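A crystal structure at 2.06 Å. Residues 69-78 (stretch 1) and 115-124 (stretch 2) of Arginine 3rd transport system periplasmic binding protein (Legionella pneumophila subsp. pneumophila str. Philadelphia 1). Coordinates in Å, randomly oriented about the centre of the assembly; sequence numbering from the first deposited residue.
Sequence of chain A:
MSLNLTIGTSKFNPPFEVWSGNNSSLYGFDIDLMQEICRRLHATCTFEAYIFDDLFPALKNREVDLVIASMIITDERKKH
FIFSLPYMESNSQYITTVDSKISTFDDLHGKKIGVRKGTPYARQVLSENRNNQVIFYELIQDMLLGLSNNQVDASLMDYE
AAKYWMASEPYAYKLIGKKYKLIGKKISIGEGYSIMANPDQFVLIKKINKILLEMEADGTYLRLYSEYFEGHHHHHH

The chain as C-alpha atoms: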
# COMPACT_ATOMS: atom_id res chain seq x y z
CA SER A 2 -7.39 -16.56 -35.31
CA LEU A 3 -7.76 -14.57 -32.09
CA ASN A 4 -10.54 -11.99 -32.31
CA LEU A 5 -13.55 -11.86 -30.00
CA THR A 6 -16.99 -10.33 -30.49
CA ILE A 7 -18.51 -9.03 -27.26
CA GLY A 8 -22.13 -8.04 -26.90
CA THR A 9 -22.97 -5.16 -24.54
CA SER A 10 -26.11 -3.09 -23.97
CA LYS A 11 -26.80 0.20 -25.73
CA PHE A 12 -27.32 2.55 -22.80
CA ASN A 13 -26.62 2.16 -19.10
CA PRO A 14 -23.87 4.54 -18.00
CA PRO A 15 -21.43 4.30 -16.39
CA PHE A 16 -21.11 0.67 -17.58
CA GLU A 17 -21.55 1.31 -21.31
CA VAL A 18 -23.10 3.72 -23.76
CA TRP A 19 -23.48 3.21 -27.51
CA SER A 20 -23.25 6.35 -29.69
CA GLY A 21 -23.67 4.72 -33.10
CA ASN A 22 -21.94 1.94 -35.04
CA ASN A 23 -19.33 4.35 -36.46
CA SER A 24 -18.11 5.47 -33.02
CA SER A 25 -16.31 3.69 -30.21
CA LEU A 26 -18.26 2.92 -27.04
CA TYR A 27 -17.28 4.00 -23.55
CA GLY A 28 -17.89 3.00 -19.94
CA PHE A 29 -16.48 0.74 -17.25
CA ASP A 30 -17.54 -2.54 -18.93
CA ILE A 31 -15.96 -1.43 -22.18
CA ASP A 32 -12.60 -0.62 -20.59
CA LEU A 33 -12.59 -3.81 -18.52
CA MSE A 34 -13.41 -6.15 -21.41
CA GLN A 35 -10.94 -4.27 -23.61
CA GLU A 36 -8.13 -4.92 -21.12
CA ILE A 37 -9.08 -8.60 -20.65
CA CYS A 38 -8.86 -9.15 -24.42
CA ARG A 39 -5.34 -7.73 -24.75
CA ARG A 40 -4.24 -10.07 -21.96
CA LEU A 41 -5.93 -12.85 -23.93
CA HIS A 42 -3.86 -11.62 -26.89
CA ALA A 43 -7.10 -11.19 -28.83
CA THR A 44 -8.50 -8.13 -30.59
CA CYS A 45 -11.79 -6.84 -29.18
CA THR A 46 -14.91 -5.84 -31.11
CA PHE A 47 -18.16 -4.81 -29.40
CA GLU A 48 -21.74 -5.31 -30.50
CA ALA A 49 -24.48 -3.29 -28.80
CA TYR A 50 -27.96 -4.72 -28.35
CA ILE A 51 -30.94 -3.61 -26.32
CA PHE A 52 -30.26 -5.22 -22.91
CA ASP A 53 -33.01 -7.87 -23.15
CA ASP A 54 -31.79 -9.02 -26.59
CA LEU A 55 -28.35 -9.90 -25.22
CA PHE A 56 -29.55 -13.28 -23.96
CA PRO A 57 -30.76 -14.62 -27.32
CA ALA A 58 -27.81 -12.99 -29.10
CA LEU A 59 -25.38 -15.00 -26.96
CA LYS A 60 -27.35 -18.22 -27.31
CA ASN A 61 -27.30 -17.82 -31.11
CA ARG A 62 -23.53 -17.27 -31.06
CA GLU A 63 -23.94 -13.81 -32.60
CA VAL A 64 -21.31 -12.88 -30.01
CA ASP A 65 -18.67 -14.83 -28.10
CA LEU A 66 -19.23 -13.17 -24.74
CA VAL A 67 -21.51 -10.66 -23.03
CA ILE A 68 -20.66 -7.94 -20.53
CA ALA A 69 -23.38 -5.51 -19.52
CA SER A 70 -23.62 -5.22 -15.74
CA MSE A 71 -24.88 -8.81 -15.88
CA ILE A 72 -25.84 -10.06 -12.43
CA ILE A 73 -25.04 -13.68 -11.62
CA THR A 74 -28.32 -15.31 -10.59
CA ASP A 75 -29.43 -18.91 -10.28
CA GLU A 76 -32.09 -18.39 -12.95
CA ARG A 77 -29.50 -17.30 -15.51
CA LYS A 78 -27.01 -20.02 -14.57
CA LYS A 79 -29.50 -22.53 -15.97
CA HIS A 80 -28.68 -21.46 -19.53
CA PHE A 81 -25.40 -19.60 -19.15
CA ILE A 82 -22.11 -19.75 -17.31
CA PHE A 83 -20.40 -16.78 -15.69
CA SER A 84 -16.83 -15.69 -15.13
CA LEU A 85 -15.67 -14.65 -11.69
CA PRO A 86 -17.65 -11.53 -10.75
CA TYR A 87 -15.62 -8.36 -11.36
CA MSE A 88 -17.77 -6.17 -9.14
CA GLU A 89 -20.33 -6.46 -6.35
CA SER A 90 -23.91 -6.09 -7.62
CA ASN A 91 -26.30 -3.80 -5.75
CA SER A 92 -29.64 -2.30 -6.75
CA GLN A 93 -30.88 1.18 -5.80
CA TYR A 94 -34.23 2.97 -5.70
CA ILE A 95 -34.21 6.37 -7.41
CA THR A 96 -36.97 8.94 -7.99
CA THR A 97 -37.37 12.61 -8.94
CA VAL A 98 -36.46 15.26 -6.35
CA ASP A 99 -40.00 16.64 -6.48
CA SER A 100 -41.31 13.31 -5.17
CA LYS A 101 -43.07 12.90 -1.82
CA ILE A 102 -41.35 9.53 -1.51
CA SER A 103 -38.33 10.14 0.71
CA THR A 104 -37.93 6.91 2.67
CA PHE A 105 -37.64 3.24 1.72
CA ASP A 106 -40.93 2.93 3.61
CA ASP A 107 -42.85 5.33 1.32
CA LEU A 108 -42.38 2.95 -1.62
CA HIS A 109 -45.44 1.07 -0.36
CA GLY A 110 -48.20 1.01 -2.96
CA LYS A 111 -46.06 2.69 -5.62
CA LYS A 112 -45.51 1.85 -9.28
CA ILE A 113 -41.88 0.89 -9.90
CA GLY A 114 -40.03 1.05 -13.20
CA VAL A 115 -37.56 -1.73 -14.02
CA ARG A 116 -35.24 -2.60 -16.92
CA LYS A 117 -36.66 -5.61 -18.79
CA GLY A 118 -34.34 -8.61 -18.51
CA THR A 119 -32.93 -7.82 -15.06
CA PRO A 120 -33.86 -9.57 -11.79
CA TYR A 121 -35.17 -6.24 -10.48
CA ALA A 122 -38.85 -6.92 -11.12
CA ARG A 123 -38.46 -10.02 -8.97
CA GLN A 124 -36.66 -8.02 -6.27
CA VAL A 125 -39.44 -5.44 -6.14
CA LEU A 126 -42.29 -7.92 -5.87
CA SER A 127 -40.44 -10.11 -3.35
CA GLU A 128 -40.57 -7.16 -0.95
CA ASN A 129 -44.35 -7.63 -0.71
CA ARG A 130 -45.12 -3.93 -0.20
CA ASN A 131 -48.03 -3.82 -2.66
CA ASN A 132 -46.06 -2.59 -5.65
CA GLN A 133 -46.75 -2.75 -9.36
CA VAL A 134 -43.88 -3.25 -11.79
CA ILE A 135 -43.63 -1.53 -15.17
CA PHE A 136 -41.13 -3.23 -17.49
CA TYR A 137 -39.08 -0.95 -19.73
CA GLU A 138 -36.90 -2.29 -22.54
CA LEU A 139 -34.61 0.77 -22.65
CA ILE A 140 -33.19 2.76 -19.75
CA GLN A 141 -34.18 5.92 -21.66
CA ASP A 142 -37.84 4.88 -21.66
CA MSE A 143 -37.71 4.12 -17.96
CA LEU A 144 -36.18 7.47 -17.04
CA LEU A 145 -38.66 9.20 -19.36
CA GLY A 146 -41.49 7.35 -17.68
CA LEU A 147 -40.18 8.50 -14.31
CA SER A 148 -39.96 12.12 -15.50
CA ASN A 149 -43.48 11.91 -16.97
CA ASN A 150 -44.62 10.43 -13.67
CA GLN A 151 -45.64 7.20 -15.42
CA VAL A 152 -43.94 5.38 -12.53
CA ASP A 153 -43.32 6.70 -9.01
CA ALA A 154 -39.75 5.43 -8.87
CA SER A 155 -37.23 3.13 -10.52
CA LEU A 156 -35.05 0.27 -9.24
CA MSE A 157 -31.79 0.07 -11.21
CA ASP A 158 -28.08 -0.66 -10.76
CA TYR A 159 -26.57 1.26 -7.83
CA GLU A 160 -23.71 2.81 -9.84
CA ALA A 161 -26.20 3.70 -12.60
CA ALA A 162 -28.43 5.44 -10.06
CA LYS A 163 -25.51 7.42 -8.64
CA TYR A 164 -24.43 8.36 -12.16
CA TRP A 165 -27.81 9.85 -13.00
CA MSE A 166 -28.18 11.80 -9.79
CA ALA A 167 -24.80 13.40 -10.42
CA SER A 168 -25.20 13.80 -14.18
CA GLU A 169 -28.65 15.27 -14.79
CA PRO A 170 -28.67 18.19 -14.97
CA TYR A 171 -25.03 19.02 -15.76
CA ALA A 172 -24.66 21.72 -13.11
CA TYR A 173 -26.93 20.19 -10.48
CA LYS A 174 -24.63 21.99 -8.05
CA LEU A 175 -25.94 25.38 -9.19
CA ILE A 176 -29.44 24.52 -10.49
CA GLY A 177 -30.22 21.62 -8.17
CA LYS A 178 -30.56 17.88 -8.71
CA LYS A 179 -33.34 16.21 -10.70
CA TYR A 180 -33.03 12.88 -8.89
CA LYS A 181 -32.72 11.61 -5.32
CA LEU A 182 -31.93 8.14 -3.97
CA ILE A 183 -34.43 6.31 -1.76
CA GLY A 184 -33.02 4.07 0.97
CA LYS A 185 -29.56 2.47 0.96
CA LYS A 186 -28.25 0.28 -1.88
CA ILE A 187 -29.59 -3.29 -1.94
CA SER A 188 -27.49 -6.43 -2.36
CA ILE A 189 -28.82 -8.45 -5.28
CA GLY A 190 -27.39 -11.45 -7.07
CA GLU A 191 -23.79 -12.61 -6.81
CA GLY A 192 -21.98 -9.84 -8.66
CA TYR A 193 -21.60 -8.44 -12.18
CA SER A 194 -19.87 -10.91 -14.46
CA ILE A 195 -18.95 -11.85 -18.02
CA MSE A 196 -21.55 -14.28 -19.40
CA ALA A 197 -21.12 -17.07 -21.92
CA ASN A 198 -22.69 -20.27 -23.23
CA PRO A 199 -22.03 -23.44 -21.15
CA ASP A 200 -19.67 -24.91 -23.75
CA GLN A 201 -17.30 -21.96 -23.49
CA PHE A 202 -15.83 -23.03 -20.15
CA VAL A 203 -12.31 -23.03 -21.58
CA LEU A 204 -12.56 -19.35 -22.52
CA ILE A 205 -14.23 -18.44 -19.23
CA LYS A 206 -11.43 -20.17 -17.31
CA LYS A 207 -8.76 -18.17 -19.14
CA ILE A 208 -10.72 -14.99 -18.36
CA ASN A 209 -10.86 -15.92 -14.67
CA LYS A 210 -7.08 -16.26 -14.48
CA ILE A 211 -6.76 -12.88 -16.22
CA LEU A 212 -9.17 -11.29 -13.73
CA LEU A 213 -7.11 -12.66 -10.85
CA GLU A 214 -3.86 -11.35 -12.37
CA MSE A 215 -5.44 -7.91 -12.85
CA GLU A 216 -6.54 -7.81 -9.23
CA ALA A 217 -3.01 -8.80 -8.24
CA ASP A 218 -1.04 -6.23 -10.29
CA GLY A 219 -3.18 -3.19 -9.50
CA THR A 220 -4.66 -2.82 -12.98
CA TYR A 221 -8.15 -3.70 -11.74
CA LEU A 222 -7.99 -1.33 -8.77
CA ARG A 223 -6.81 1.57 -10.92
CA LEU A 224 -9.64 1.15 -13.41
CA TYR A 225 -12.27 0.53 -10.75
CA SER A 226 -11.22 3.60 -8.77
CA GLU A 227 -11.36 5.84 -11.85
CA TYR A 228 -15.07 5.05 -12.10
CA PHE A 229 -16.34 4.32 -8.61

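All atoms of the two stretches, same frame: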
# COMPACT_ATOMS: atom_id res chain seq x y z
N ALA A 69 -22.47 -6.63 -19.62
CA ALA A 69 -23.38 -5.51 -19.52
C ALA A 69 -23.99 -5.57 -18.13
O ALA A 69 -25.14 -5.97 -17.97
CB ALA A 69 -24.47 -5.63 -20.57
N SER A 70 -23.19 -5.18 -17.14
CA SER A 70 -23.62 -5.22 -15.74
C SER A 70 -24.54 -6.42 -15.54
O SER A 70 -25.62 -6.30 -14.98
CB SER A 70 -24.33 -3.91 -15.36
OG SER A 70 -25.52 -3.69 -16.09
N MSE A 71 -24.09 -7.58 -16.00
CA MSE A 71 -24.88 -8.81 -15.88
C MSE A 71 -24.75 -9.47 -14.52
O MSE A 71 -23.70 -10.00 -14.17
CB MSE A 71 -24.46 -9.81 -16.95
CG MSE A 71 -25.45 -10.94 -17.10
SE MSE A 71 -27.17 -10.22 -17.64
CE MSE A 71 -26.64 -9.66 -19.41
N ILE A 72 -25.84 -9.47 -13.76
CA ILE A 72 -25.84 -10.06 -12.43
C ILE A 72 -25.96 -11.58 -12.42
O ILE A 72 -26.90 -12.14 -12.99
CB ILE A 72 -26.96 -9.48 -11.56
CG1 ILE A 72 -26.84 -7.95 -11.51
CG2 ILE A 72 -26.89 -10.07 -10.15
CD1 ILE A 72 -27.99 -7.27 -10.80
N ILE A 73 -25.02 -12.23 -11.74
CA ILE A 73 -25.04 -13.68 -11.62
C ILE A 73 -26.23 -14.07 -10.75
O ILE A 73 -26.30 -13.68 -9.58
CB ILE A 73 -23.77 -14.21 -10.92
CG1 ILE A 73 -22.53 -13.84 -11.71
CG2 ILE A 73 -23.86 -15.73 -10.77
CD1 ILE A 73 -21.26 -14.36 -11.08
N THR A 74 -27.15 -14.84 -11.33
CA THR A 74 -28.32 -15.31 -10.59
C THR A 74 -28.52 -16.77 -10.92
O THR A 74 -28.08 -17.24 -11.97
CB THR A 74 -29.61 -14.56 -11.00
OG1 THR A 74 -29.96 -14.90 -12.34
CG2 THR A 74 -29.42 -13.05 -10.89
N ASP A 75 -29.18 -17.50 -10.04
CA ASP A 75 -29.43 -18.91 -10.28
C ASP A 75 -30.27 -19.13 -11.54
O ASP A 75 -30.02 -20.07 -12.30
CB ASP A 75 -30.12 -19.55 -9.07
CG ASP A 75 -29.17 -19.76 -7.91
OD1 ASP A 75 -28.08 -20.33 -8.14
OD2 ASP A 75 -29.51 -19.38 -6.78
N GLU A 76 -31.24 -18.27 -11.77
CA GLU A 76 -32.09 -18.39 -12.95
C GLU A 76 -31.29 -18.34 -14.25
O GLU A 76 -31.54 -19.11 -15.17
CB GLU A 76 -33.15 -17.29 -12.96
CG GLU A 76 -34.19 -17.44 -11.86
CD GLU A 76 -35.29 -16.39 -11.94
OE1 GLU A 76 -34.97 -15.19 -11.84
OE2 GLU A 76 -36.47 -16.78 -12.10
N ARG A 77 -30.33 -17.43 -14.31
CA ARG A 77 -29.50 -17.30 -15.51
C ARG A 77 -28.47 -18.42 -15.64
O ARG A 77 -28.10 -18.80 -16.75
CB ARG A 77 -28.80 -15.94 -15.51
CG ARG A 77 -29.75 -14.75 -15.60
CD ARG A 77 -30.60 -14.83 -16.86
NE ARG A 77 -31.44 -13.65 -17.05
CZ ARG A 77 -32.20 -13.45 -18.12
NH1 ARG A 77 -32.23 -14.34 -19.10
NH2 ARG A 77 -32.91 -12.33 -18.23
N LYS A 78 -28.00 -18.95 -14.52
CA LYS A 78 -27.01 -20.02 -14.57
C LYS A 78 -27.56 -21.32 -15.13
O LYS A 78 -26.83 -22.29 -15.32
CB LYS A 78 -26.40 -20.25 -13.18
CG LYS A 78 -25.49 -19.11 -12.74
CD LYS A 78 -24.60 -19.49 -11.55
CE LYS A 78 -25.38 -19.64 -10.26
NZ LYS A 78 -24.46 -19.81 -9.10
N VAL A 115 -38.68 -0.78 -14.03
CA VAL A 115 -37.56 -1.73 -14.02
C VAL A 115 -37.10 -2.01 -15.45
O VAL A 115 -37.89 -1.95 -16.38
CB VAL A 115 -37.98 -3.05 -13.33
CG1 VAL A 115 -37.08 -4.18 -13.77
CG2 VAL A 115 -37.91 -2.89 -11.81
N ARG A 116 -35.81 -2.31 -15.61
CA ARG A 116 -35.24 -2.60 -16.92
C ARG A 116 -35.54 -4.06 -17.28
O ARG A 116 -35.10 -4.98 -16.59
CB ARG A 116 -33.73 -2.38 -16.90
CG ARG A 116 -33.05 -2.40 -18.27
CD ARG A 116 -31.53 -2.37 -18.10
NE ARG A 116 -30.83 -2.06 -19.35
CZ ARG A 116 -29.51 -2.05 -19.48
NH1 ARG A 116 -28.73 -2.35 -18.44
NH2 ARG A 116 -28.97 -1.73 -20.65
N LYS A 117 -36.30 -4.26 -18.35
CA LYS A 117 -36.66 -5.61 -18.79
C LYS A 117 -35.44 -6.50 -18.99
O LYS A 117 -34.51 -6.13 -19.69
CB LYS A 117 -37.47 -5.55 -20.09
CG LYS A 117 -37.97 -6.91 -20.56
CD LYS A 117 -38.76 -6.82 -21.86
CE LYS A 117 -39.33 -8.19 -22.24
NZ LYS A 117 -40.10 -8.16 -23.51
N GLY A 118 -35.46 -7.69 -18.38
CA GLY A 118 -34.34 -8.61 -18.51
C GLY A 118 -33.51 -8.74 -17.24
O GLY A 118 -32.75 -9.69 -17.09
N THR A 119 -33.66 -7.78 -16.32
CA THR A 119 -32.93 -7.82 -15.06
C THR A 119 -33.75 -8.54 -14.00
O THR A 119 -34.94 -8.81 -14.20
CB THR A 119 -32.62 -6.40 -14.51
OG1 THR A 119 -33.85 -5.76 -14.15
CG2 THR A 119 -31.88 -5.57 -15.53
N PRO A 120 -33.14 -8.88 -12.86
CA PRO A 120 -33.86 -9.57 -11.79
C PRO A 120 -34.54 -8.56 -10.87
O PRO A 120 -35.05 -8.92 -9.81
CB PRO A 120 -32.75 -10.34 -11.09
CG PRO A 120 -31.61 -9.37 -11.16
CD PRO A 120 -31.69 -8.85 -12.59
N TYR A 121 -34.58 -7.30 -11.29
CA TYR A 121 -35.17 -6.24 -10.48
C TYR A 121 -36.68 -6.32 -10.27
O TYR A 121 -37.18 -5.95 -9.20
CB TYR A 121 -34.75 -4.88 -11.03
CG TYR A 121 -33.25 -4.66 -10.95
CD1 TYR A 121 -32.51 -5.15 -9.87
CD2 TYR A 121 -32.57 -3.95 -11.95
CE1 TYR A 121 -31.14 -4.93 -9.78
CE2 TYR A 121 -31.19 -3.73 -11.86
CZ TYR A 121 -30.49 -4.23 -10.77
OH TYR A 121 -29.13 -4.03 -10.67
N ALA A 122 -37.41 -6.79 -11.27
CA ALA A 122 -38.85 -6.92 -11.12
C ALA A 122 -39.09 -7.90 -9.98
O ALA A 122 -39.94 -7.68 -9.10
CB ALA A 122 -39.47 -7.47 -12.41
N ARG A 123 -38.34 -9.00 -10.00
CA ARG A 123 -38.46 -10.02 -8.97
C ARG A 123 -38.09 -9.47 -7.59
O ARG A 123 -38.72 -9.81 -6.60
CB ARG A 123 -37.56 -11.21 -9.32
CG ARG A 123 -37.66 -12.37 -8.35
CD ARG A 123 -36.84 -13.56 -8.83
NE ARG A 123 -37.33 -14.09 -10.10
CZ ARG A 123 -38.52 -14.65 -10.28
NH1 ARG A 123 -39.37 -14.76 -9.26
NH2 ARG A 123 -38.87 -15.10 -11.48
N GLN A 124 -37.08 -8.61 -7.54
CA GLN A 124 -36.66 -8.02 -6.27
C GLN A 124 -37.76 -7.15 -5.69
O GLN A 124 -38.06 -7.21 -4.50
CB GLN A 124 -35.40 -7.18 -6.46
CG GLN A 124 -34.77 -6.76 -5.14
CD GLN A 124 -33.77 -5.64 -5.29
OE1 GLN A 124 -32.91 -5.67 -6.17
NE2 GLN A 124 -33.88 -4.63 -4.43
O HOH W 1 -25.84 -2.66 -18.82

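Small contacts between distant chain segments often follow a simple rule: apolar groups fill the middle, while long charged side chains reach around to fasten the margins. Residues 69-78 and 115-124 of this periplasmic binding protein illustrate it in only 357 Å² of buried surface, both sides summed. Neither stretch forms a sheet with the other, so side chains do nearly all the work.

The apolar element is Ile72. Its CA-to-CB bond points toward the second stretch, and with chi1 m and chi2 t the side chain extends so that CD1 becomes its leading atom. That methyl lies 4.2 Å from CG of Pro120 and 3.9 Å from CZ of Tyr121. The tyrosine starts sideways, but its m rotamer brings the end of the ring nearer, and Tyr121 OH sits 3.4 Å from Ile72 CD1 while its hydrogen-bonding needs are met elsewhere in the structure. Pro120 suits its position twice over: it occupies the N-cap position of the helix, where a residue lacking an amide proton is readily tolerated, and its compact ring offers CG to Ile72 and, at 4.3 Å, to CG2 of Thr74.

Thr74 also organises its own stretch. With chi1 p, its OG1 accepts a hydrogen bond from the backbone N of Arg77 at 3.2 Å, and its carbonyl O receives Lys78 N at 3.1 Å. This compact turn carries both Glu76 and Arg77, whose CA-to-CB bonds point toward the partner.

Arg77 bends through two successive m torsions before straightening at chi3 t, and its NH2 donates to Gly118 O at 2.9 Å, with the carbonyl near the guanidinium plane, as suits an N-H donor. Gly118 belongs to a type II turn from Arg116 to Thr119. Its phi of 108° would jam a CB against the preceding carbonyl O, so the backbone itself calls for glycine. Thr119, chi1 p, braces the turn by donating from OG1 to Arg116 O at 2.9 Å.

At the exposed margin, Glu76 and Arg123 form a salt bridge. Arg123 runs t, t and then turns at chi3 m, so that two nitrogens meet the carboxylate: NE donates to Glu76 OE1 at 3.1 Å, and NH2 lies 3.0 Å from Glu76 OE2.

Arg116, by contrast, is buried and fully extended, t at chi1 through chi3. Its NH1 remains 4.2 Å from Ser70 OG, and a water bridges the gap, 2.9 Å from Arg116 NH1, whose proton it accepts, and 2.9 Å from Ser70 OG.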